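Local coordinates for protein isomerase/lactonizing enzyme (Agrobacterium tumefaciens, PDB 1RVK) that is of unknown function but belongs to the enolase superfamily, binds magnesium and probably acts as an isomerase or lactonizing enzyme on a carboxylate substrate, at residues I56-P59 with H60-E63; F65-K68 with V69-E73; E79-W82 with Q83-A86; P291-K294 with T295-A299. All blocks are in the same frame, centred on the assembly; numbering follows the deposited sequence.

Contact 1: residues I56-P59 with H60-E63; sequences IVRP and HVIE
Arg-58 O receives the first backbone bond of helix 59-70: Ile-62 N donates to it at 3.1 Å, in the carbonyl plane and nearly straight (166°), while Val-61 N adds a weak, strongly bent bond to the same oxygen. Next along the chain, Glu-63 N reaches Pro-59 O at 2.8 Å, almost along the C=O axis. Pro-59, the first helical residue, has no N-H to offer, which costs nothing in a first turn.

The charged and polar side chains run alongside. CG of Arg-58 stands between its backbone N and carbonyl carbon (chi1 64°), which turns the extended chain back beside the helix start. There the guanidinium lies beside the His-60 ring with the two planes 18° apart, NH2 and His-60 ND1 being 4.0 Å from each other. Val-61 CG2 covers one guanidinium face, 3.7 Å from Arg-58 NH1, and NH1 is hydrogen-bonded to the backbone O of Glu-55. Glu-63 carries its bent chain over Pro-59 O, and its carboxylate forms a salt bridge with Lys-67 a turn later.

The apolar contact pairs Val-57 CB with Ile-62 CD1 at 4.1 Å; both side chains also touch Val-8 of strand 3-15. Ile-62 CG1 lies against a carbonyl oxygen, Val-57 O, at 3.3 Å. Val-61 touches Thr-100 of helix 98-116.

This is a helix N-terminus with Arg-58 at the N-cap position and proline as the first helical residue, here opening the first helix after the three-stranded antiparallel sheet in the N-terminal domain of the enolase superfamily.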
loop_
_atom_site.group_PDB
_atom_site.type_symbol
_atom_site.label_atom_id
_atom_site.label_comp_id
_atom_site.label_asym_id
_atom_site.label_seq_id
_atom_site.Cartn_x
_atom_site.Cartn_y
_atom_site.Cartn_z
ATOM N N ILE A 56 -15.979 4.138 1.552
ATOM C CA ILE A 56 -15.483 3.357 2.678
ATOM C C ILE A 56 -15.922 3.902 4.037
ATOM O O ILE A 56 -16.027 3.153 5.010
ATOM C CB ILE A 56 -13.943 3.257 2.592
ATOM C CG1 ILE A 56 -13.574 2.452 1.343
ATOM C CG2 ILE A 56 -13.368 2.606 3.846
ATOM C CD1 ILE A 56 -12.115 2.570 0.925
ATOM N N VAL A 57 -16.194 5.201 4.097
ATOM C CA VAL A 57 -16.632 5.839 5.336
ATOM C C VAL A 57 -17.946 6.586 5.121
ATOM O O VAL A 57 -18.184 7.634 5.727
ATOM C CB VAL A 57 -15.576 6.834 5.863
ATOM C CG1 VAL A 57 -14.335 6.083 6.327
ATOM C CG2 VAL A 57 -15.217 7.834 4.774
ATOM N N ARG A 58 -18.798 6.045 4.255
ATOM C CA ARG A 58 -20.086 6.674 3.982
ATOM C C ARG A 58 -20.977 6.563 5.223
ATOM O O ARG A 58 -20.717 5.758 6.121
ATOM C CB ARG A 58 -20.750 6.028 2.756
ATOM C CG ARG A 58 -21.117 4.550 2.897
ATOM C CD ARG A 58 -21.675 4.024 1.578
ATOM N NE ARG A 58 -22.284 2.700 1.700
ATOM C CZ ARG A 58 -21.606 1.565 1.848
ATOM N NH1 ARG A 58 -20.281 1.574 1.892
ATOM N NH2 ARG A 58 -22.261 0.413 1.947
ATOM N N PRO A 59 -22.034 7.383 5.298
ATOM C CA PRO A 59 -22.947 7.365 6.444
ATOM C C PRO A 59 -23.417 5.993 6.919
ATOM O O PRO A 59 -23.431 5.725 8.122
ATOM C CB PRO A 59 -24.097 8.246 5.973
ATOM C CG PRO A 59 -23.375 9.282 5.151
ATOM C CD PRO A 59 -22.432 8.423 4.330
ATOM N N HIS A 60 -23.805 5.125 5.990
ATOM C CA HIS A 60 -24.276 3.802 6.381
ATOM C C HIS A 60 -23.291 3.072 7.287
ATOM O O HIS A 60 -23.683 2.489 8.297
ATOM C CB HIS A 60 -24.563 2.935 5.152
ATOM C CG HIS A 60 -24.951 1.528 5.490
ATOM N ND1 HIS A 60 -24.054 0.482 5.470
ATOM C CD2 HIS A 60 -26.126 1.007 5.916
ATOM C CE1 HIS A 60 -24.659 -0.623 5.867
ATOM N NE2 HIS A 60 -25.917 -0.332 6.145
ATOM N N VAL A 61 -22.017 3.111 6.921
ATOM C CA VAL A 61 -20.977 2.435 7.686
ATOM C C VAL A 61 -20.661 3.154 8.990
ATOM O O VAL A 61 -20.454 2.519 10.025
ATOM C CB VAL A 61 -19.683 2.308 6.849
ATOM C CG1 VAL A 61 -18.609 1.594 7.648
ATOM C CG2 VAL A 61 -19.977 1.545 5.565
ATOM N N ILE A 62 -20.631 4.480 8.939
ATOM C CA ILE A 62 -20.337 5.276 10.125
ATOM C C ILE A 62 -21.422 5.132 11.190
ATOM O O ILE A 62 -21.133 4.890 12.359
ATOM C CB ILE A 62 -20.196 6.780 9.767
ATOM C CG1 ILE A 62 -19.020 6.983 8.811
ATOM C CG2 ILE A 62 -20.030 7.609 11.037
ATOM C CD1 ILE A 62 -17.673 6.554 9.373
ATOM N N GLU A 63 -22.675 5.267 10.778
ATOM C CA GLU A 63 -23.780 5.188 11.722
ATOM C C GLU A 63 -24.063 3.790 12.250
ATOM O O GLU A 63 -24.276 3.602 13.450
ATOM C CB GLU A 63 -25.045 5.761 11.080
ATOM C CG GLU A 63 -24.882 7.201 10.615
ATOM C CD GLU A 63 -24.622 8.163 11.761
ATOM O OE1 GLU A 63 -24.124 9.277 11.499
ATOM O OE2 GLU A 63 -24.923 7.811 12.921
#

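Contact 2: residues F65-K68 with V69-E73; sequences FVKK and VLIGE
Val-66 holds CG1 anti to its backbone N (chi1 -175°) and Leu-70 holds CG beside its own N (chi1 -60°), torsions that lay the two side chains alongside each other, pointing the same way, with Val-66 CG1 3.9 Å from Leu-70 CD1. One residue on, Ile-71 bends CG1 back over the last turn, where it meets Lys-67 O at 3.3 Å and Lys-67 CB. Leu-70 N bonds to Val-66 O at 3.0 Å, nearly straight (166°), whereas the two bonds from Val-69 N, to Phe-65 O and Val-66 O, are weak. Ile-71 N still reaches Lys-67 O, but Ile-71 itself leaves helical backbone angles, and a type II turn from Leu-70 to Glu-73 follows, with Gly-72 at positive phi. Two waters bridge this helix end: one lies between Lys-67 O and Ile-71 O (2.7 Å from the latter), the other between Lys-68 O and Glu-73 OE1.

This is a helix C-terminus running into a type II turn, in the N-terminal domain of the enolase superfamily. Helix 59-70 ends between its neighbours: Val-66 and Leu-70 touch Val-104 of helix 98-116, Val-69 meets Leu-85 and Trp-88 of helix 78-89, and Gly-72 and Glu-73 bond to Ile-3 of strand 3-15.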
loop_
_atom_site.group_PDB
_atom_site.type_symbol
_atom_site.label_atom_id
_atom_site.label_comp_id
_atom_site.label_asym_id
_atom_site.label_seq_id
_atom_site.Cartn_x
_atom_site.Cartn_y
_atom_site.Cartn_z
ATOM N N PHE A 65 -21.977 1.044 12.175
ATOM C CA PHE A 65 -20.855 0.346 12.792
ATOM C C PHE A 65 -19.839 1.162 13.588
ATOM O O PHE A 65 -19.654 0.932 14.780
ATOM C CB PHE A 65 -20.087 -0.436 11.719
ATOM C CG PHE A 65 -20.956 -1.322 10.874
ATOM C CD1 PHE A 65 -21.504 -2.490 11.400
ATOM C CD2 PHE A 65 -21.243 -0.979 9.557
ATOM C CE1 PHE A 65 -22.328 -3.305 10.620
ATOM C CE2 PHE A 65 -22.067 -1.789 8.770
ATOM C CZ PHE A 65 -22.610 -2.954 9.305
ATOM N N VAL A 66 -19.175 2.106 12.929
ATOM C CA VAL A 66 -18.122 2.883 13.577
ATOM C C VAL A 66 -18.500 3.672 14.826
ATOM O O VAL A 66 -17.829 3.556 15.850
ATOM C CB VAL A 66 -17.432 3.821 12.568
ATOM C CG1 VAL A 66 -16.251 4.525 13.231
ATOM C CG2 VAL A 66 -16.951 3.013 11.366
ATOM N N LYS A 67 -19.557 4.474 14.764
ATOM C CA LYS A 67 -19.945 5.246 15.940
ATOM C C LYS A 67 -20.344 4.361 17.114
ATOM O O LYS A 67 -19.998 4.649 18.256
ATOM C CB LYS A 67 -21.092 6.201 15.603
ATOM C CG LYS A 67 -20.643 7.407 14.803
ATOM C CD LYS A 67 -21.790 8.366 14.550
ATOM C CE LYS A 67 -21.297 9.620 13.849
ATOM N NZ LYS A 67 -22.405 10.573 13.552
ATOM N N LYS A 68 -21.065 3.280 16.831
ATOM C CA LYS A 68 -21.508 2.369 17.881
ATOM C C LYS A 68 -20.356 1.734 18.652
ATOM O O LYS A 68 -20.502 1.385 19.819
ATOM C CB LYS A 68 -22.386 1.267 17.291
ATOM C CG LYS A 68 -23.709 1.752 16.736
ATOM C CD LYS A 68 -24.524 0.570 16.240
ATOM C CE LYS A 68 -25.878 1.001 15.712
ATOM N NZ LYS A 68 -26.643 -0.179 15.218
ATOM N N VAL A 69 -19.211 1.582 17.998
ATOM C CA VAL A 69 -18.052 0.988 18.647
ATOM C C VAL A 69 -17.177 2.017 19.358
ATOM O O VAL A 69 -16.736 1.790 20.484
ATOM C CB VAL A 69 -17.167 0.228 17.626
ATOM C CG1 VAL A 69 -15.863 -0.219 18.286
ATOM C CG2 VAL A 69 -17.925 -0.969 17.078
ATOM N N LEU A 70 -16.947 3.154 18.705
ATOM C CA LEU A 70 -16.069 4.190 19.249
ATOM C C LEU A 70 -16.608 5.204 20.258
ATOM O O LEU A 70 -15.961 5.470 21.262
ATOM C CB LEU A 70 -15.427 4.975 18.103
ATOM C CG LEU A 70 -14.549 4.240 17.088
ATOM C CD1 LEU A 70 -13.862 5.266 16.191
ATOM C CD2 LEU A 70 -13.516 3.401 17.805
ATOM N N ILE A 71 -17.770 5.787 19.984
ATOM C CA ILE A 71 -18.322 6.807 20.873
ATOM C C ILE A 71 -18.428 6.382 22.332
ATOM O O ILE A 71 -19.023 5.352 22.649
ATOM C CB ILE A 71 -19.711 7.281 20.380
ATOM C CG1 ILE A 71 -19.588 7.860 18.966
ATOM C CG2 ILE A 71 -20.266 8.350 21.319
ATOM C CD1 ILE A 71 -18.718 9.102 18.878
ATOM N N GLY A 72 -17.835 7.186 23.212
ATOM C CA GLY A 72 -17.869 6.909 24.639
ATOM C C GLY A 72 -16.797 5.953 25.124
ATOM O O GLY A 72 -16.794 5.542 26.287
ATOM N N GLU A 73 -15.865 5.613 24.241
ATOM C CA GLU A 73 -14.801 4.676 24.577
ATOM C C GLU A 73 -13.435 5.354 24.706
ATOM O O GLU A 73 -13.186 6.384 24.085
ATOM C CB GLU A 73 -14.746 3.594 23.493
ATOM C CG GLU A 73 -14.787 2.169 24.010
ATOM C CD GLU A 73 -15.967 1.904 24.926
ATOM O OE1 GLU A 73 -17.128 1.993 24.474
ATOM O OE2 GLU A 73 -15.727 1.605 26.109
HETATM O O HOH W 1 -20.874 3.973 21.222
HETATM O O HOH W 2 -19.457 1.188 22.771
#

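Contact 3: residues E79-W82 with Q83-A86; sequences ERLW and QDLA
Ala-86 N donates to Trp-82 O at 2.9 Å, in the carbonyl plane, the shortest of four successive i+4 to i backbone bonds; Gln-83 N to Glu-79 O, Asp-84 N to Arg-80 O and Leu-85 N to Leu-81 O are its companions. Water then joins Arg-80 to Asp-84: one molecule accepts from Arg-80 NH1 (2.9 Å), in plane at the guanidinium edge, and donates to Asp-84 OD2 (2.7 Å), and a second bridges Asp-84 OD1 and Arg-80 O. NH1 and OD2 themselves stay 4.0 Å apart, the guanidinium and carboxylate planes 62° apart. The Arg-80 chain bends at chi3, and NH2 makes salt bridges with Asp-77 and Glu-73.

This is one stretch of helix 78-89, in the N-terminal capping domain of the enolase fold, and its Glu-79 and Trp-82 face the barrel domain. Glu-79 OE2 forms a salt bridge with Lys-294, and its carboxylate runs beside the Gln-83 side chain, whose CG also touches Glu-79 O.

Trp-82 holds CG anti to the backbone N (chi1 -170°), which swings the indole along the helix. Ala-86 CB then sits over one face in a CH-pi contact, 4.2 Å from the centroid of the six-membered ring. Trp-82 NE1 is hydrogen-bonded to Gly-287 O, and the ring packs on Pro-291.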
loop_
_atom_site.group_PDB
_atom_site.type_symbol
_atom_site.label_atom_id
_atom_site.label_comp_id
_atom_site.label_asym_id
_atom_site.label_seq_id
_atom_site.Cartn_x
_atom_site.Cartn_y
_atom_site.Cartn_z
ATOM N N GLU A 79 -6.733 -2.117 20.712
ATOM C CA GLU A 79 -6.918 -3.546 20.505
ATOM C C GLU A 79 -8.378 -3.932 20.746
ATOM O O GLU A 79 -8.967 -4.672 19.957
ATOM C CB GLU A 79 -5.997 -4.351 21.427
ATOM C CG GLU A 79 -6.033 -5.860 21.187
ATOM C CD GLU A 79 -5.572 -6.260 19.791
ATOM O OE1 GLU A 79 -4.994 -5.414 19.075
ATOM O OE2 GLU A 79 -5.778 -7.433 19.412
ATOM N N ARG A 80 -8.967 -3.425 21.827
ATOM C CA ARG A 80 -10.361 -3.740 22.125
ATOM C C ARG A 80 -11.289 -3.190 21.052
ATOM O O ARG A 80 -12.231 -3.862 20.636
ATOM C CB ARG A 80 -10.768 -3.167 23.488
ATOM C CG ARG A 80 -12.242 -3.399 23.833
ATOM C CD ARG A 80 -12.530 -3.069 25.291
ATOM N NE ARG A 80 -12.303 -1.662 25.613
ATOM C CZ ARG A 80 -13.129 -0.671 25.291
ATOM N NH1 ARG A 80 -14.252 -0.924 24.628
ATOM N NH2 ARG A 80 -12.838 0.576 25.639
ATOM N N LEU A 81 -11.018 -1.974 20.591
ATOM C CA LEU A 81 -11.864 -1.364 19.574
ATOM C C LEU A 81 -11.725 -2.056 18.218
ATOM O O LEU A 81 -12.713 -2.236 17.505
ATOM C CB LEU A 81 -11.553 0.133 19.462
ATOM C CG LEU A 81 -11.814 0.905 20.764
ATOM C CD1 LEU A 81 -11.429 2.369 20.600
ATOM C CD2 LEU A 81 -13.280 0.787 21.137
ATOM N N TRP A 82 -10.505 -2.458 17.869
ATOM C CA TRP A 82 -10.292 -3.139 16.596
ATOM C C TRP A 82 -11.007 -4.482 16.630
ATOM O O TRP A 82 -11.681 -4.862 15.674
ATOM C CB TRP A 82 -8.800 -3.375 16.338
ATOM C CG TRP A 82 -8.520 -3.858 14.944
ATOM C CD1 TRP A 82 -8.322 -3.090 13.831
ATOM C CD2 TRP A 82 -8.475 -5.220 14.503
ATOM N NE1 TRP A 82 -8.160 -3.889 12.722
ATOM C CE2 TRP A 82 -8.249 -5.201 13.107
ATOM C CE3 TRP A 82 -8.607 -6.457 15.152
ATOM C CZ2 TRP A 82 -8.154 -6.372 12.346
ATOM C CZ3 TRP A 82 -8.514 -7.624 14.393
ATOM C CH2 TRP A 82 -8.289 -7.569 13.005
ATOM N N GLN A 83 -10.860 -5.202 17.739
ATOM C CA GLN A 83 -11.503 -6.502 17.865
ATOM C C GLN A 83 -13.023 -6.370 17.837
ATOM O O GLN A 83 -13.707 -7.246 17.309
ATOM C CB GLN A 83 -11.045 -7.207 19.150
ATOM C CG GLN A 83 -9.540 -7.531 19.190
ATOM C CD GLN A 83 -9.125 -8.707 18.300
ATOM O OE1 GLN A 83 -7.935 -9.020 18.179
ATOM N NE2 GLN A 83 -10.100 -9.364 17.685
ATOM N N ASP A 84 -13.559 -5.281 18.390
ATOM C CA ASP A 84 -15.013 -5.086 18.370
ATOM C C ASP A 84 -15.514 -4.929 16.937
ATOM O O ASP A 84 -16.553 -5.475 16.574
ATOM C CB ASP A 84 -15.435 -3.849 19.172
ATOM C CG ASP A 84 -15.452 -4.090 20.674
ATOM O OD1 ASP A 84 -15.557 -5.260 21.107
ATOM O OD2 ASP A 84 -15.377 -3.096 21.426
ATOM N N LEU A 85 -14.779 -4.168 16.132
ATOM C CA LEU A 85 -15.145 -3.948 14.735
ATOM C C LEU A 85 -14.992 -5.240 13.930
ATOM O O LEU A 85 -15.834 -5.566 13.093
ATOM C CB LEU A 85 -14.252 -2.870 14.120
ATOM C CG LEU A 85 -14.698 -1.426 13.856
ATOM C CD1 LEU A 85 -16.084 -1.147 14.378
ATOM C CD2 LEU A 85 -13.672 -0.495 14.472
ATOM N N ALA A 86 -13.912 -5.972 14.186
ATOM C CA ALA A 86 -13.660 -7.224 13.474
ATOM C C ALA A 86 -14.798 -8.213 13.716
ATOM O O ALA A 86 -15.222 -8.927 12.811
ATOM C CB ALA A 86 -12.331 -7.829 13.934
HETATM O O HOH W 3 -13.198 -6.256 21.979
HETATM O O HOH W 4 -15.642 -3.423 24.043
#

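Contact 4: residues P291-K294 with T295-A299; sequences PALK and TMHLA
Thr-295 reaches back to Ala-292 O with its hydroxyl: OG1 stands between the backbone N and the carbonyl carbon (chi1 66°), and it donates to that oxygen at a modelled distance of 2.5 Å, which is unusually short. The donor comes well off the C=O axis, at 125° and tilted from the carbonyl plane. Met-296 N bonds to the same oxygen at 3.0 Å, and Ala-292 O is therefore gripped by two donors. OG1 has a further partner in Thr-281 OG1. The same rotation carries Thr-295 CG2 over Pro-291 O at 3.1 Å, while Thr-295 N bonds to that oxygen.

Helix 289-301 belongs to the TIM-barrel domain of the enolase superfamily, following strand 278-281 and preceding strand 306-308 in the beta/alpha alternation of the barrel. A threonine hydroxyl turned onto the carbonyl three residues back is a familiar way of satisfying a hydroxyl within a helix.

His-297 keeps CG beside its backbone N (chi1 -62°), and the ring folds back over the preceding turn: Leu-293 O faces one side of it, 3.2 Å from CG and offset toward the rim. This oxygen also accepts from His-297 N.

In selenomethionine Met-296, CG stands beside the backbone N and lies 3.3 Å from Ala-292 O; bends at chi2 and chi3 then lead the selenium end to Cys-306 and Val-308 of strand 306-308. Lys-294, extended beyond CG, instead runs out to Glu-79 in a salt bridge. Leu-298 packs CB on Lys-294 O at 3.4 Å and touches Ala-268 and Ile-271 of helix 263-272.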
loop_
_atom_site.group_PDB
_atom_site.type_symbol
_atom_site.label_atom_id
_atom_site.label_comp_id
_atom_site.label_asym_id
_atom_site.label_seq_id
_atom_site.Cartn_x
_atom_site.Cartn_y
_atom_site.Cartn_z
ATOM N N PRO A 291 -3.260 -4.608 12.910
ATOM C CA PRO A 291 -3.062 -5.947 12.340
ATOM C C PRO A 291 -1.825 -6.041 11.441
ATOM O O PRO A 291 -1.252 -7.118 11.276
ATOM C CB PRO A 291 -4.372 -6.205 11.586
ATOM C CG PRO A 291 -4.844 -4.821 11.231
ATOM C CD PRO A 291 -4.557 -4.048 12.493
ATOM N N ALA A 292 -1.403 -4.920 10.862
ATOM C CA ALA A 292 -0.214 -4.936 10.010
ATOM C C ALA A 292 0.990 -5.279 10.882
ATOM O O ALA A 292 1.850 -6.070 10.492
ATOM C CB ALA A 292 -0.015 -3.575 9.339
ATOM N N LEU A 293 1.051 -4.683 12.067
ATOM C CA LEU A 293 2.152 -4.961 12.980
ATOM C C LEU A 293 2.131 -6.434 13.372
ATOM O O LEU A 293 3.181 -7.061 13.488
ATOM C CB LEU A 293 2.056 -4.076 14.230
ATOM C CG LEU A 293 2.618 -2.652 14.109
ATOM C CD1 LEU A 293 4.131 -2.704 13.990
ATOM C CD2 LEU A 293 2.038 -1.958 12.903
ATOM N N LYS A 294 0.938 -6.990 13.568
ATOM C CA LYS A 294 0.837 -8.402 13.923
ATOM C C LYS A 294 1.412 -9.274 12.812
ATOM O O LYS A 294 2.096 -10.260 13.085
ATOM C CB LYS A 294 -0.620 -8.795 14.190
ATOM C CG LYS A 294 -1.197 -8.146 15.436
ATOM C CD LYS A 294 -2.627 -8.574 15.665
ATOM C CE LYS A 294 -3.179 -7.930 16.935
ATOM N NZ LYS A 294 -4.609 -8.265 17.120
ATOM N N THR A 295 1.142 -8.916 11.559
ATOM C CA THR A 295 1.665 -9.690 10.437
ATOM C C THR A 295 3.191 -9.568 10.353
ATOM O O THR A 295 3.869 -10.514 9.955
ATOM C CB THR A 295 1.048 -9.239 9.087
ATOM O OG1 THR A 295 1.458 -7.899 8.787
ATOM C CG2 THR A 295 -0.470 -9.290 9.152
HETATM N N MSE A 296 3.732 -8.409 10.724
HETATM C CA MSE A 296 5.182 -8.214 10.690
HETATM C C MSE A 296 5.847 -9.112 11.729
HETATM O O MSE A 296 6.878 -9.731 11.467
HETATM C CB MSE A 296 5.552 -6.754 10.992
HETATM C CG MSE A 296 5.072 -5.724 9.979
HETATM SE SE MSE A 296 5.795 -5.988 8.204
HETATM C CE MSE A 296 7.688 -5.959 8.627
ATOM N N HIS A 297 5.249 -9.178 12.915
ATOM C CA HIS A 297 5.785 -9.999 13.997
ATOM C C HIS A 297 5.664 -11.483 13.664
ATOM O O HIS A 297 6.556 -12.276 13.966
ATOM C CB HIS A 297 5.042 -9.671 15.294
ATOM C CG HIS A 297 5.203 -8.247 15.723
ATOM N ND1 HIS A 297 4.369 -7.643 16.638
ATOM C CD2 HIS A 297 6.111 -7.308 15.362
ATOM C CE1 HIS A 297 4.756 -6.393 16.823
ATOM N NE2 HIS A 297 5.811 -6.165 16.060
ATOM N N LEU A 298 4.547 -11.848 13.048
ATOM C CA LEU A 298 4.308 -13.226 12.634
ATOM C C LEU A 298 5.446 -13.666 11.710
ATOM O O LEU A 298 6.074 -14.706 11.920
ATOM C CB LEU A 298 2.972 -13.312 11.893
ATOM C CG LEU A 298 2.708 -14.552 11.032
ATOM C CD1 LEU A 298 2.602 -15.798 11.911
ATOM C CD2 LEU A 298 1.423 -14.345 10.241
ATOM N N ALA A 299 5.712 -12.863 10.684
ATOM C CA ALA A 299 6.769 -13.180 9.735
ATOM C C ALA A 299 8.126 -13.274 10.421
ATOM O O ALA A 299 8.890 -14.217 10.189
ATOM C CB ALA A 299 6.816 -12.124 8.629
#

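In the fold
From the N terminus the four contacts follow in series; none nests within or crosses another, and each closes only a turn of local chain. Contact 1 starts helix 59-70 and contact 2 ends it, their centres about 12 Å apart and joined by probable backbone bonds from Val-66 and Lys-67 back to Val-61 and Ile-62. Contact 3, on the next helix, packs against contact 2 through Leu-70 with Leu-81 and the Glu-73 to Arg-80 salt bridge. Contact 4 lies far along the chain in the barrel domain, yet Lys-294 bridges to Glu-79 and Pro-291 meets Trp-82, tying the N-terminal domain to the barrel.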